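Long-range contacts in cycloalternan-forming enzyme (Listeria monocytogenes serovar 1/2a, PDB 5F7U), which is a multidomain member of glycoside hydrolase family 31, with a TIM-barrel domain and beta-rich domains that include a family 6 carbohydrate-binding module: residues Phe253-Asp258 / Leu614-Ser619; Glu400-Glu405 / Ile453-Val458; Tyr598-Gln603 / Ser626-Asp631; Met699-Tyr704 / Asp744-Ala749. The protein carries 1 engineered substitution. All blocks are in the same frame, centred on the assembly; numbering follows the deposited sequence.

In the fold
All four contacts involve the TIM-barrel domain. Along the chain, contact 2 is nested inside the loop closed by contact 1, contacts 1 and 3 interlock because their segments alternate, and contact 4 follows. Contacts 2 and 3 lie on the same barrel sheet, with centres about 18 Å apart, and both touch one bound alpha-D-glucopyranose. Contact 1 docks the galactose mutarotase-like domain on helix 607-622, the helix that links the two strands of contact 3; these contacts touch, their centres about 10 Å apart. Contact 4, about 19 Å from contact 3 between centres, joins barrel-domain helices to the C-terminal domain. Glycan site and domain joints thus share one barrel framework.

Contact 1 (Phe253-Asp258 / Leu614-Ser619); sequences FGERYD and LKAGLS
Arg256, Tyr257 and Glu255 lie against Ala616 and Ser619 on helix 607-622 of the TIM barrel, where the chain leaving strand 250-254 of the galactose mutarotase-like domain docks. Gly254 opens this passage with backbone angles that suit glycine.

The polar grip is a nearly straight hydrogen bond from Arg256 N to Ser619 OG, 2.8 Å long with 166° at the hydrogen. With OG between the backbone N and the carbonyl carbon (chi1 53°), the short serine side chain keeps that oxygen close to the preceding helical turn while still meeting the loop. Lys615, extended beyond CG, runs beside the loop carbonyls; NZ gives a long bond of 3.3 Å to Asp258 O, approaching from above the carbonyl plane. A water bridges the two segments, donating to Tyr257 O at 2.7 Å and accepting from Lys615 NZ at 2.9 Å.

The apolar part centres on Ala616. Its CB sits over one face of the Tyr257 ring, 3.9 Å from the centroid in a CH-pi contact, and also touches Glu255 CG at 3.6 Å; a methyl is small enough to let the loop come this near. Both polar ends form hydrogen bonds with the contact 3 segments, Glu255 OE2 with Trp628 NE1 and Tyr257 OH with Ser600 O.

Within the loop, Arg256 bends back and grips Phe253 O side-on, with NE at 2.9 Å and NH2 at 3.1 Å, the oxygen lying in the guanidinium plane.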
# COMPACT_ATOMS: atom_id res chain seq x y z
N PHE A 253 -7.19 -4.57 -5.47
CA PHE A 253 -8.43 -3.79 -5.67
C PHE A 253 -8.35 -2.35 -5.15
O PHE A 253 -9.37 -1.72 -4.84
CB PHE A 253 -9.68 -4.49 -5.10
CG PHE A 253 -9.90 -5.89 -5.61
CD1 PHE A 253 -9.31 -6.98 -4.96
CD2 PHE A 253 -10.73 -6.13 -6.71
CE1 PHE A 253 -9.53 -8.29 -5.40
CE2 PHE A 253 -10.98 -7.46 -7.15
CZ PHE A 253 -10.37 -8.54 -6.49
N GLY A 254 -7.13 -1.82 -5.06
CA GLY A 254 -6.93 -0.54 -4.39
C GLY A 254 -6.62 -0.73 -2.92
O GLY A 254 -5.91 -1.67 -2.54
N GLU A 255 -7.11 0.19 -2.10
CA GLU A 255 -6.82 0.20 -0.67
C GLU A 255 -8.08 -0.35 0.03
O GLU A 255 -9.17 0.23 -0.08
CB GLU A 255 -6.50 1.62 -0.25
CG GLU A 255 -6.20 1.75 1.24
CD GLU A 255 -5.90 3.19 1.62
OE1 GLU A 255 -6.55 4.08 1.03
OE2 GLU A 255 -5.02 3.40 2.47
N ARG A 256 -7.94 -1.50 0.69
CA ARG A 256 -9.10 -2.20 1.26
C ARG A 256 -8.86 -2.44 2.75
O ARG A 256 -7.76 -2.83 3.14
CB ARG A 256 -9.35 -3.52 0.51
CG ARG A 256 -9.61 -3.34 -1.00
CD ARG A 256 -10.96 -2.65 -1.21
NE ARG A 256 -11.16 -2.18 -2.57
CZ ARG A 256 -12.29 -1.67 -3.02
NH1 ARG A 256 -13.37 -1.61 -2.22
NH2 ARG A 256 -12.37 -1.25 -4.27
N TYR A 257 -9.90 -2.22 3.56
CA TYR A 257 -9.76 -2.17 5.02
C TYR A 257 -10.31 -3.41 5.71
O TYR A 257 -10.05 -3.63 6.92
CB TYR A 257 -10.49 -0.92 5.55
CG TYR A 257 -9.88 0.39 5.12
CD1 TYR A 257 -10.06 0.88 3.80
CD2 TYR A 257 -9.13 1.16 6.01
CE1 TYR A 257 -9.51 2.10 3.39
CE2 TYR A 257 -8.57 2.38 5.62
CZ TYR A 257 -8.77 2.84 4.31
OH TYR A 257 -8.24 4.03 3.91
N ASP A 258 -11.11 -4.18 4.96
CA ASP A 258 -11.83 -5.31 5.52
C ASP A 258 -11.04 -6.62 5.53
O ASP A 258 -11.09 -7.36 6.52
CB ASP A 258 -13.22 -5.48 4.84
CG ASP A 258 -13.17 -5.58 3.30
OD1 ASP A 258 -12.13 -5.34 2.64
OD2 ASP A 258 -14.24 -5.92 2.72
N LEU A 614 -3.35 -1.87 8.57
CA LEU A 614 -2.38 -2.77 7.96
C LEU A 614 -2.96 -3.44 6.70
O LEU A 614 -2.28 -3.56 5.68
CB LEU A 614 -1.82 -3.76 8.99
CG LEU A 614 -0.74 -4.75 8.55
CD1 LEU A 614 0.39 -4.06 7.77
CD2 LEU A 614 -0.19 -5.43 9.79
N LYS A 615 -4.23 -3.85 6.76
CA LYS A 615 -4.90 -4.39 5.56
C LYS A 615 -4.91 -3.39 4.41
O LYS A 615 -4.65 -3.74 3.23
CB LYS A 615 -6.31 -4.87 5.90
CG LYS A 615 -6.29 -6.07 6.86
CD LYS A 615 -7.69 -6.42 7.31
CE LYS A 615 -7.66 -7.30 8.55
NZ LYS A 615 -9.05 -7.62 9.04
N ALA A 616 -5.16 -2.13 4.76
CA ALA A 616 -5.20 -1.05 3.78
C ALA A 616 -3.83 -0.86 3.11
O ALA A 616 -3.76 -0.72 1.90
CB ALA A 616 -5.65 0.25 4.44
N GLY A 617 -2.75 -0.89 3.90
CA GLY A 617 -1.39 -0.75 3.33
C GLY A 617 -1.00 -1.93 2.46
O GLY A 617 -0.38 -1.75 1.40
N LEU A 618 -1.37 -3.13 2.88
CA LEU A 618 -1.00 -4.33 2.14
C LEU A 618 -1.77 -4.46 0.82
O LEU A 618 -1.21 -4.85 -0.20
CB LEU A 618 -1.19 -5.60 3.00
CG LEU A 618 -0.26 -5.68 4.23
CD1 LEU A 618 -0.58 -6.90 5.10
CD2 LEU A 618 1.24 -5.63 3.85
N SER A 619 -3.06 -4.15 0.84
CA SER A 619 -3.84 -4.14 -0.39
C SER A 619 -3.38 -3.00 -1.34
O SER A 619 -3.25 -3.22 -2.56
CB SER A 619 -5.34 -4.05 -0.07
OG SER A 619 -5.58 -2.96 0.79
O HOH W 1 -10.49 -5.14 9.17

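Contact 2 (Glu400-Glu405 / Ile453-Val458); sequences EQWSDE and IVLWQV. With GLC (alpha-D-glucopyranose), chain F; GLC (alpha-D-glucopyranose), chain B.
Trp402 and Glu400 meet Trp456 and Leu455 in a buried contact of indole packing and hydrogen bonding, joining the loop after barrel strand 396-399 to the end of its parallel neighbour, strand 452-457.

Trp402 NE1 donates to Trp456 O at 3.1 Å. The bond is almost straight (174°), and the oxygen lies in the indole plane and offers a lone pair. Trp456 O also accepts from Gln457 NE2 at 2.9 Å, so one buried carbonyl is held twice, while Gln457 OE1 is hydrogen-bonded to Tyr570. Trp402 has CG between its backbone N and carbonyl carbon (chi1 72°), which turns the indole onto the strand. Leu455 CD1 rests 3.8 Å from the centroid of the six-membered ring of Trp402, and Ser403 CB lies over the opposite face; the broad indole fills this sandwich.

Glu400 passes Trp456 at an oblique angle, its OE2 3.3 Å from Trp456 CD1, with carboxylate and ring planes 65° apart. OE2 also forms a salt bridge with Lys535, and OE1 accepts from O4 of the chain B alpha-D-glucopyranose at 2.7 Å. Glu405 holds the chain F alpha-D-glucopyranose with both oxygens: OE1 accepts from its O4 at 2.6 Å, and OE2 accepts from its O6. C5 of this chain F sugar sits 3.8 Å above one face of the Trp456 ring, toward the rim.

Carboxylates that hold hydroxyls and an indole beneath C5 of a sugar make up part of the glycan pocket here, at the C-terminal ends of the strands, where TIM barrels characteristically carry their sites.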
# COMPACT_ATOMS: atom_id res chain seq x y z
N GLU A 400 -2.38 21.97 9.03
CA GLU A 400 -3.74 21.90 8.54
C GLU A 400 -4.49 23.17 8.84
O GLU A 400 -5.09 23.77 7.92
CB GLU A 400 -4.47 20.70 9.13
CG GLU A 400 -3.87 19.38 8.69
CD GLU A 400 -4.77 18.19 8.93
OE1 GLU A 400 -5.59 18.23 9.89
OE2 GLU A 400 -4.65 17.22 8.15
N GLN A 401 -4.46 23.59 10.10
CA GLN A 401 -5.23 24.73 10.57
C GLN A 401 -4.41 26.03 10.39
O GLN A 401 -4.11 26.76 11.34
CB GLN A 401 -5.67 24.48 12.01
CG GLN A 401 -6.88 25.29 12.40
CD GLN A 401 -7.39 25.06 13.81
OE1 GLN A 401 -8.23 25.84 14.26
NE2 GLN A 401 -6.89 24.05 14.52
N TRP A 402 -4.07 26.30 9.13
CA TRP A 402 -3.13 27.37 8.78
C TRP A 402 -3.79 28.57 8.12
O TRP A 402 -3.24 29.67 8.14
CB TRP A 402 -2.01 26.82 7.87
CG TRP A 402 -2.46 26.50 6.45
CD1 TRP A 402 -2.93 25.29 5.99
CD2 TRP A 402 -2.44 27.38 5.31
NE1 TRP A 402 -3.21 25.38 4.64
CE2 TRP A 402 -2.94 26.65 4.21
CE3 TRP A 402 -2.06 28.74 5.13
CZ2 TRP A 402 -3.06 27.22 2.93
CZ3 TRP A 402 -2.19 29.30 3.85
CH2 TRP A 402 -2.69 28.53 2.76
N SER A 403 -4.93 28.34 7.48
CA SER A 403 -5.47 29.34 6.56
C SER A 403 -6.62 30.14 7.16
O SER A 403 -7.05 29.91 8.29
CB SER A 403 -5.91 28.66 5.24
OG SER A 403 -7.19 28.08 5.38
N ASP A 404 -7.13 31.08 6.36
CA ASP A 404 -8.33 31.85 6.70
C ASP A 404 -9.62 31.01 6.80
O ASP A 404 -10.66 31.53 7.20
CB ASP A 404 -8.50 33.00 5.68
CG ASP A 404 -8.73 32.52 4.23
OD1 ASP A 404 -8.81 31.29 3.97
OD2 ASP A 404 -8.85 33.38 3.33
N GLU A 405 -9.54 29.73 6.42
CA GLU A 405 -10.70 28.80 6.43
C GLU A 405 -11.84 29.31 5.53
O GLU A 405 -13.02 29.01 5.76
CB GLU A 405 -11.21 28.55 7.87
CG GLU A 405 -10.16 27.97 8.82
CD GLU A 405 -9.85 26.51 8.52
OE1 GLU A 405 -10.70 25.82 7.92
OE2 GLU A 405 -8.75 26.02 8.89
N ILE A 453 7.89 21.29 5.09
CA ILE A 453 6.53 21.57 5.53
C ILE A 453 5.54 21.46 4.37
O ILE A 453 5.81 21.95 3.28
CB ILE A 453 6.43 22.96 6.21
CG1 ILE A 453 5.05 23.17 6.87
CG2 ILE A 453 6.78 24.11 5.25
CD1 ILE A 453 5.05 24.29 7.91
N VAL A 454 4.40 20.83 4.62
CA VAL A 454 3.32 20.81 3.62
C VAL A 454 2.06 21.47 4.20
O VAL A 454 1.85 21.46 5.42
CB VAL A 454 3.01 19.37 3.06
CG1 VAL A 454 4.28 18.74 2.49
CG2 VAL A 454 2.40 18.47 4.11
N LEU A 455 1.25 22.08 3.32
CA LEU A 455 0.01 22.75 3.75
C LEU A 455 -1.22 22.02 3.23
O LEU A 455 -1.27 21.59 2.09
CB LEU A 455 -0.00 24.21 3.25
CG LEU A 455 1.13 25.12 3.72
CD1 LEU A 455 0.86 26.54 3.22
CD2 LEU A 455 1.26 25.11 5.25
N TRP A 456 -2.24 21.95 4.07
CA TRP A 456 -3.50 21.25 3.77
C TRP A 456 -4.29 22.01 2.71
O TRP A 456 -4.36 23.27 2.74
CB TRP A 456 -4.29 21.18 5.06
CG TRP A 456 -5.56 20.35 5.13
CD1 TRP A 456 -5.66 19.03 5.52
CD2 TRP A 456 -6.90 20.80 4.90
NE1 TRP A 456 -6.99 18.64 5.53
CE2 TRP A 456 -7.77 19.71 5.16
CE3 TRP A 456 -7.46 22.03 4.51
CZ2 TRP A 456 -9.17 19.81 5.03
CZ3 TRP A 456 -8.87 22.12 4.36
CH2 TRP A 456 -9.69 21.01 4.62
N GLN A 457 -4.88 21.26 1.78
CA GLN A 457 -5.70 21.80 0.69
C GLN A 457 -6.92 20.92 0.41
O GLN A 457 -6.94 19.74 0.79
CB GLN A 457 -4.87 21.87 -0.61
CG GLN A 457 -3.71 22.85 -0.58
CD GLN A 457 -4.18 24.28 -0.74
OE1 GLN A 457 -4.37 24.74 -1.86
NE2 GLN A 457 -4.39 24.98 0.36
N VAL A 458 -7.90 21.51 -0.26
CA VAL A 458 -9.08 20.83 -0.81
C VAL A 458 -9.28 21.25 -2.28
O VAL A 458 -8.76 22.30 -2.70
CB VAL A 458 -10.38 21.09 -0.00
CG1 VAL A 458 -10.35 20.32 1.31
CG2 VAL A 458 -10.58 22.57 0.27
C1 GLC F . -10.35 19.87 9.57
C2 GLC F . -11.80 20.38 9.54
C3 GLC F . -12.02 21.37 8.39
C4 GLC F . -10.98 22.48 8.41
C5 GLC F . -9.59 21.84 8.37
C6 GLC F . -8.43 22.83 8.31
O2 GLC F . -12.69 19.27 9.36
O3 GLC F . -13.34 21.92 8.47
O4 GLC F . -11.19 23.34 7.28
O5 GLC F . -9.43 20.98 9.52
O6 GLC F . -8.34 23.52 9.56
C1 GLC B . -9.91 15.23 6.86
C2 GLC B . -8.59 14.43 6.92
C3 GLC B . -7.86 14.57 8.27
C4 GLC B . -7.68 16.05 8.63
C5 GLC B . -8.98 16.85 8.40
C6 GLC B . -8.81 18.35 8.59
O2 GLC B . -8.80 13.08 6.50
O3 GLC B . -6.56 13.95 8.23
O4 GLC B . -7.29 16.18 10.01
O5 GLC B . -9.58 16.61 7.11
O6 GLC B . -10.14 18.90 8.52

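Contact 3 (Tyr598-Gln603 / Ser626-Asp631); sequences YWSGDQ and SYWAWD. With GLC (alpha-D-glucopyranose), chain B; GLC (alpha-D-glucopyranose), chain C.
Tyr598 pairs with Trp628 and Trp599 with Ala629 in two successive parallel bridges, the touching parts running 22° apart. Three backbone hydrogen bonds tie them: Tyr598 N to Tyr627 O at 3.0 Å, Ala629 N to Tyr598 O at 2.8 Å, and Ser600 N to Ala629 O at 3.0 Å. The last is more bent (132° at the hydrogen), where the first strand gives way to a loop.

On the face of Trp599 and Ala629, their CB atoms meet at 3.8 Å, the small alanine leaving room beside the large indole. Asp631 OD1 approaches Trp599 CD1 obliquely at 3.4 Å and is hydrogen-bonded to Gln659. Trp599 NE1 donates to a water at 2.9 Å; this water also meets Asp602 OD1, Asp631 OD2 and O3 of the chain B alpha-D-glucopyranose, linking the strand ends to the glycan. Asp602 OD1 accepts from O2 of the same sugar at 2.5 Å, and the Trp599 ring turns its edge to that sugar.

Trp628 holds CG anti to its backbone N (chi1 174°), which brings the indole beside the compact Ser600, whose CB lies 3.7 Å from Trp628 CZ2. Ser600 OG donates to Gln603 OE1 and accepts from a second water. That water also donates to Gly601 O and accepts from Asp631 N, joining the segments beyond the last direct backbone bond.

These strands and helix 607-622 form a beta-alpha-beta unit of the barrel. Trp628 packs on Ala620 of that helix, Trp630 reaches Ser613 of it and Ala648 and Met651 of helix 642-653, and strands 584-585 and 657-660 flank the pair.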
# COMPACT_ATOMS: atom_id res chain seq x y z
N TYR A 598 0.18 8.32 -0.16
CA TYR A 598 -1.25 8.13 0.20
C TYR A 598 -1.34 7.65 1.62
O TYR A 598 -0.62 6.71 1.98
CB TYR A 598 -1.96 7.15 -0.78
CG TYR A 598 -2.06 7.81 -2.13
CD1 TYR A 598 -0.95 7.82 -2.99
CD2 TYR A 598 -3.21 8.54 -2.49
CE1 TYR A 598 -0.99 8.52 -4.19
CE2 TYR A 598 -3.24 9.24 -3.70
CZ TYR A 598 -2.14 9.23 -4.54
OH TYR A 598 -2.18 9.90 -5.75
N TRP A 599 -2.17 8.32 2.44
CA TRP A 599 -2.42 7.81 3.81
C TRP A 599 -3.80 7.20 3.93
O TRP A 599 -4.69 7.53 3.15
CB TRP A 599 -2.14 8.86 4.89
CG TRP A 599 -3.32 9.68 5.34
CD1 TRP A 599 -4.05 9.48 6.47
CD2 TRP A 599 -3.89 10.83 4.68
NE1 TRP A 599 -5.03 10.45 6.57
CE2 TRP A 599 -4.96 11.28 5.49
CE3 TRP A 599 -3.58 11.54 3.51
CZ2 TRP A 599 -5.76 12.39 5.15
CZ3 TRP A 599 -4.35 12.66 3.18
CH2 TRP A 599 -5.46 13.06 4.00
N SER A 600 -3.97 6.29 4.90
CA SER A 600 -5.17 5.46 5.02
C SER A 600 -6.41 6.17 5.59
O SER A 600 -7.44 5.54 5.82
CB SER A 600 -4.83 4.20 5.81
OG SER A 600 -4.59 4.53 7.17
N GLY A 601 -6.33 7.48 5.79
CA GLY A 601 -7.52 8.24 6.16
C GLY A 601 -7.88 8.22 7.63
O GLY A 601 -7.01 8.10 8.50
N ASP A 602 -9.18 8.32 7.92
CA ASP A 602 -9.64 8.75 9.25
C ASP A 602 -10.05 7.53 10.04
O ASP A 602 -11.08 6.93 9.75
CB ASP A 602 -10.85 9.68 9.11
CG ASP A 602 -10.53 10.98 8.36
OD1 ASP A 602 -9.36 11.39 8.29
OD2 ASP A 602 -11.47 11.61 7.83
N GLN A 603 -9.23 7.19 11.03
CA GLN A 603 -9.43 5.98 11.84
C GLN A 603 -9.32 6.26 13.33
O GLN A 603 -8.74 7.26 13.77
CB GLN A 603 -8.46 4.86 11.41
CG GLN A 603 -8.53 4.55 9.92
CD GLN A 603 -7.62 3.41 9.52
OE1 GLN A 603 -6.52 3.65 9.03
NE2 GLN A 603 -8.03 2.18 9.81
N SER A 626 2.70 2.22 -3.33
CA SER A 626 3.77 1.75 -2.46
C SER A 626 4.10 2.77 -1.37
O SER A 626 4.42 2.38 -0.25
CB SER A 626 5.01 1.52 -3.34
OG SER A 626 6.17 1.16 -2.59
N TYR A 627 4.02 4.06 -1.71
CA TYR A 627 4.39 5.11 -0.74
C TYR A 627 3.18 5.41 0.12
O TYR A 627 2.48 6.42 -0.07
CB TYR A 627 4.89 6.37 -1.43
CG TYR A 627 6.16 6.18 -2.26
CD1 TYR A 627 6.97 5.02 -2.18
CD2 TYR A 627 6.54 7.19 -3.16
CE1 TYR A 627 8.11 4.89 -2.97
CE2 TYR A 627 7.69 7.08 -3.93
CZ TYR A 627 8.47 5.94 -3.84
OH TYR A 627 9.60 5.85 -4.65
N TRP A 628 2.93 4.50 1.06
CA TRP A 628 1.69 4.48 1.83
C TRP A 628 1.98 4.82 3.30
O TRP A 628 2.96 4.33 3.88
CB TRP A 628 1.04 3.10 1.69
CG TRP A 628 -0.18 2.88 2.57
CD1 TRP A 628 -1.50 3.07 2.23
CD2 TRP A 628 -0.18 2.41 3.92
NE1 TRP A 628 -2.31 2.77 3.28
CE2 TRP A 628 -1.53 2.37 4.34
CE3 TRP A 628 0.83 2.02 4.82
CZ2 TRP A 628 -1.91 1.93 5.61
CZ3 TRP A 628 0.47 1.62 6.11
CH2 TRP A 628 -0.90 1.55 6.48
N ALA A 629 1.09 5.64 3.87
CA ALA A 629 1.18 6.07 5.27
C ALA A 629 -0.11 5.74 5.99
O ALA A 629 -1.14 5.48 5.37
CB ALA A 629 1.40 7.57 5.36
N TRP A 630 -0.05 5.84 7.32
CA TRP A 630 -1.26 5.85 8.15
C TRP A 630 -1.01 6.78 9.32
O TRP A 630 0.15 7.11 9.61
CB TRP A 630 -1.62 4.42 8.61
CG TRP A 630 -0.62 3.78 9.57
CD1 TRP A 630 0.72 3.56 9.34
CD2 TRP A 630 -0.90 3.26 10.87
NE1 TRP A 630 1.30 2.96 10.44
CE2 TRP A 630 0.33 2.75 11.39
CE3 TRP A 630 -2.05 3.17 11.66
CZ2 TRP A 630 0.43 2.17 12.68
CZ3 TRP A 630 -1.96 2.57 12.94
CH2 TRP A 630 -0.72 2.09 13.43
N ASP A 631 -2.08 7.23 9.97
CA ASP A 631 -1.95 7.99 11.21
C ASP A 631 -1.61 6.99 12.32
O ASP A 631 -2.50 6.29 12.78
CB ASP A 631 -3.27 8.72 11.56
CG ASP A 631 -3.78 9.65 10.45
OD1 ASP A 631 -3.00 10.15 9.63
OD2 ASP A 631 -5.00 9.90 10.41
C1 GLC B . -9.91 15.23 6.86
C2 GLC B . -8.59 14.43 6.92
C3 GLC B . -7.86 14.57 8.27
C4 GLC B . -7.68 16.05 8.63
C5 GLC B . -8.98 16.85 8.40
C6 GLC B . -8.81 18.35 8.59
O2 GLC B . -8.80 13.08 6.50
O3 GLC B . -6.56 13.95 8.23
O4 GLC B . -7.29 16.18 10.01
O5 GLC B . -9.58 16.61 7.11
O6 GLC B . -10.14 18.90 8.52
C1 GLC C . -15.14 14.83 8.26
C2 GLC C . -14.60 14.87 6.82
C3 GLC C . -13.15 14.35 6.75
C4 GLC C . -12.23 15.16 7.67
C5 GLC C . -12.84 15.12 9.09
C6 GLC C . -12.09 15.97 10.10
O1 GLC C . -15.37 13.48 8.67
O2 GLC C . -15.43 14.07 5.99
O3 GLC C . -12.71 14.37 5.40
O4 GLC C . -10.90 14.61 7.72
O5 GLC C . -14.23 15.48 9.17
O6 GLC C . -11.38 15.02 10.90
O HOH W 2 -6.63 11.41 8.81
O HOH W 3 -4.63 6.67 8.90
O HOH W 4 -6.51 7.95 11.83

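Contact 4 (Met699-Tyr704 / Asp744-Ala749); sequences MNLLPY and DDLLVA
Tyr704 holds CG anti to its backbone N (chi1 170°), which sends the ring off helix 702-715 toward Asp745 and Leu746. Leu746, with CG anti to its carbonyl carbon (chi1 -63°), slides past the ring in the opposite direction.

The tip of the phenol makes the polar contact: Tyr704 OH accepts from Asp745 N at 2.9 Å, with 158° at the hydrogen. The same hydroxyl is hydrogen-bonded to Phe742 O, so it meets both a backbone N-H and a carbonyl beside the turn leading into strand 746-748. Asp745 OD2 lies at the ring edge, in plane, 3.6 Å from Tyr704 CE1. Leu746 CD1 packs on CE2 of Tyr704 at 3.7 Å and reaches Leu701 CD1 at 4.2 Å; Leu701 lies where helix 687-700 is followed by helix 702-715. Leucine suits this place because its apolar CD1 can touch both the ring and Leu701.

Ile802 and Pro803 of strand 801-806 also touch Tyr704. The contact therefore joins barrel-domain helices to the C-terminal domain chiefly through one tyrosine: its ring provides apolar packing, while its buried hydroxyl, able to donate and accept, satisfies backbone groups of the turn.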
# COMPACT_ATOMS: atom_id res chain seq x y z
N MET A 699 15.93 5.52 11.04
CA MET A 699 16.99 6.34 10.50
C MET A 699 18.26 5.53 10.21
O MET A 699 18.92 5.79 9.20
CB MET A 699 17.25 7.58 11.36
CG MET A 699 16.03 8.51 11.46
SD MET A 699 15.26 9.01 9.90
CE MET A 699 16.41 10.26 9.35
N ASN A 700 18.55 4.53 11.03
CA ASN A 700 19.69 3.61 10.76
C ASN A 700 19.45 2.84 9.45
O ASN A 700 20.39 2.57 8.70
CB ASN A 700 19.90 2.58 11.88
CG ASN A 700 20.27 3.19 13.23
OD1 ASN A 700 19.79 2.71 14.26
ND2 ASN A 700 21.13 4.21 13.24
N LEU A 701 18.20 2.47 9.21
CA LEU A 701 17.83 1.72 8.00
C LEU A 701 17.46 2.59 6.81
O LEU A 701 17.12 2.08 5.73
CB LEU A 701 16.71 0.72 8.32
CG LEU A 701 17.07 -0.43 9.28
CD1 LEU A 701 15.81 -1.19 9.64
CD2 LEU A 701 18.05 -1.40 8.64
N LEU A 702 17.53 3.90 6.97
CA LEU A 702 17.13 4.80 5.87
C LEU A 702 17.85 4.53 4.53
O LEU A 702 17.19 4.64 3.49
CB LEU A 702 17.16 6.29 6.28
CG LEU A 702 16.53 7.30 5.31
CD1 LEU A 702 15.06 7.01 5.01
CD2 LEU A 702 16.68 8.70 5.89
N PRO A 703 19.15 4.15 4.54
CA PRO A 703 19.74 3.85 3.21
C PRO A 703 19.08 2.65 2.50
O PRO A 703 18.91 2.68 1.27
CB PRO A 703 21.21 3.57 3.53
CG PRO A 703 21.46 4.44 4.73
CD PRO A 703 20.21 4.22 5.57
N TYR A 704 18.69 1.65 3.28
CA TYR A 704 17.95 0.47 2.80
C TYR A 704 16.54 0.86 2.37
O TYR A 704 16.08 0.47 1.28
CB TYR A 704 17.91 -0.58 3.91
CG TYR A 704 17.01 -1.78 3.69
CD1 TYR A 704 17.47 -2.89 2.98
CD2 TYR A 704 15.70 -1.81 4.21
CE1 TYR A 704 16.66 -4.01 2.79
CE2 TYR A 704 14.85 -2.91 3.99
CZ TYR A 704 15.35 -4.01 3.30
OH TYR A 704 14.56 -5.12 3.08
N ASP A 744 13.41 -5.77 0.16
CA ASP A 744 13.55 -7.14 -0.38
C ASP A 744 13.76 -8.16 0.71
O ASP A 744 13.46 -9.34 0.51
CB ASP A 744 14.78 -7.27 -1.30
CG ASP A 744 14.76 -6.32 -2.51
OD1 ASP A 744 13.69 -6.10 -3.10
OD2 ASP A 744 15.85 -5.81 -2.88
N ASP A 745 14.32 -7.72 1.85
CA ASP A 745 14.98 -8.65 2.77
C ASP A 745 14.42 -8.82 4.16
O ASP A 745 14.81 -9.77 4.85
CB ASP A 745 16.44 -8.24 2.93
CG ASP A 745 17.15 -8.19 1.63
OD1 ASP A 745 17.18 -9.22 0.94
OD2 ASP A 745 17.67 -7.10 1.30
N LEU A 746 13.54 -7.92 4.60
CA LEU A 746 13.12 -7.91 6.00
C LEU A 746 11.72 -8.42 6.12
O LEU A 746 10.84 -7.97 5.38
CB LEU A 746 13.22 -6.52 6.64
CG LEU A 746 14.62 -5.88 6.72
CD1 LEU A 746 14.50 -4.47 7.30
CD2 LEU A 746 15.58 -6.76 7.53
N LEU A 747 11.54 -9.39 7.01
CA LEU A 747 10.21 -9.87 7.35
C LEU A 747 9.82 -9.21 8.67
O LEU A 747 10.51 -9.39 9.70
CB LEU A 747 10.17 -11.40 7.43
CG LEU A 747 8.80 -12.11 7.53
CD1 LEU A 747 9.01 -13.60 7.26
CD2 LEU A 747 8.10 -11.93 8.88
N VAL A 748 8.74 -8.43 8.64
CA VAL A 748 8.32 -7.68 9.83
C VAL A 748 7.00 -8.26 10.34
O VAL A 748 6.07 -8.43 9.57
CB VAL A 748 8.10 -6.17 9.51
CG1 VAL A 748 7.62 -5.40 10.74
CG2 VAL A 748 9.37 -5.55 8.96
N ALA A 749 6.90 -8.48 11.66
CA ALA A 749 5.70 -9.05 12.24
C ALA A 749 5.15 -8.21 13.39
O ALA A 749 5.43 -8.49 14.55
CB ALA A 749 5.98 -10.50 12.67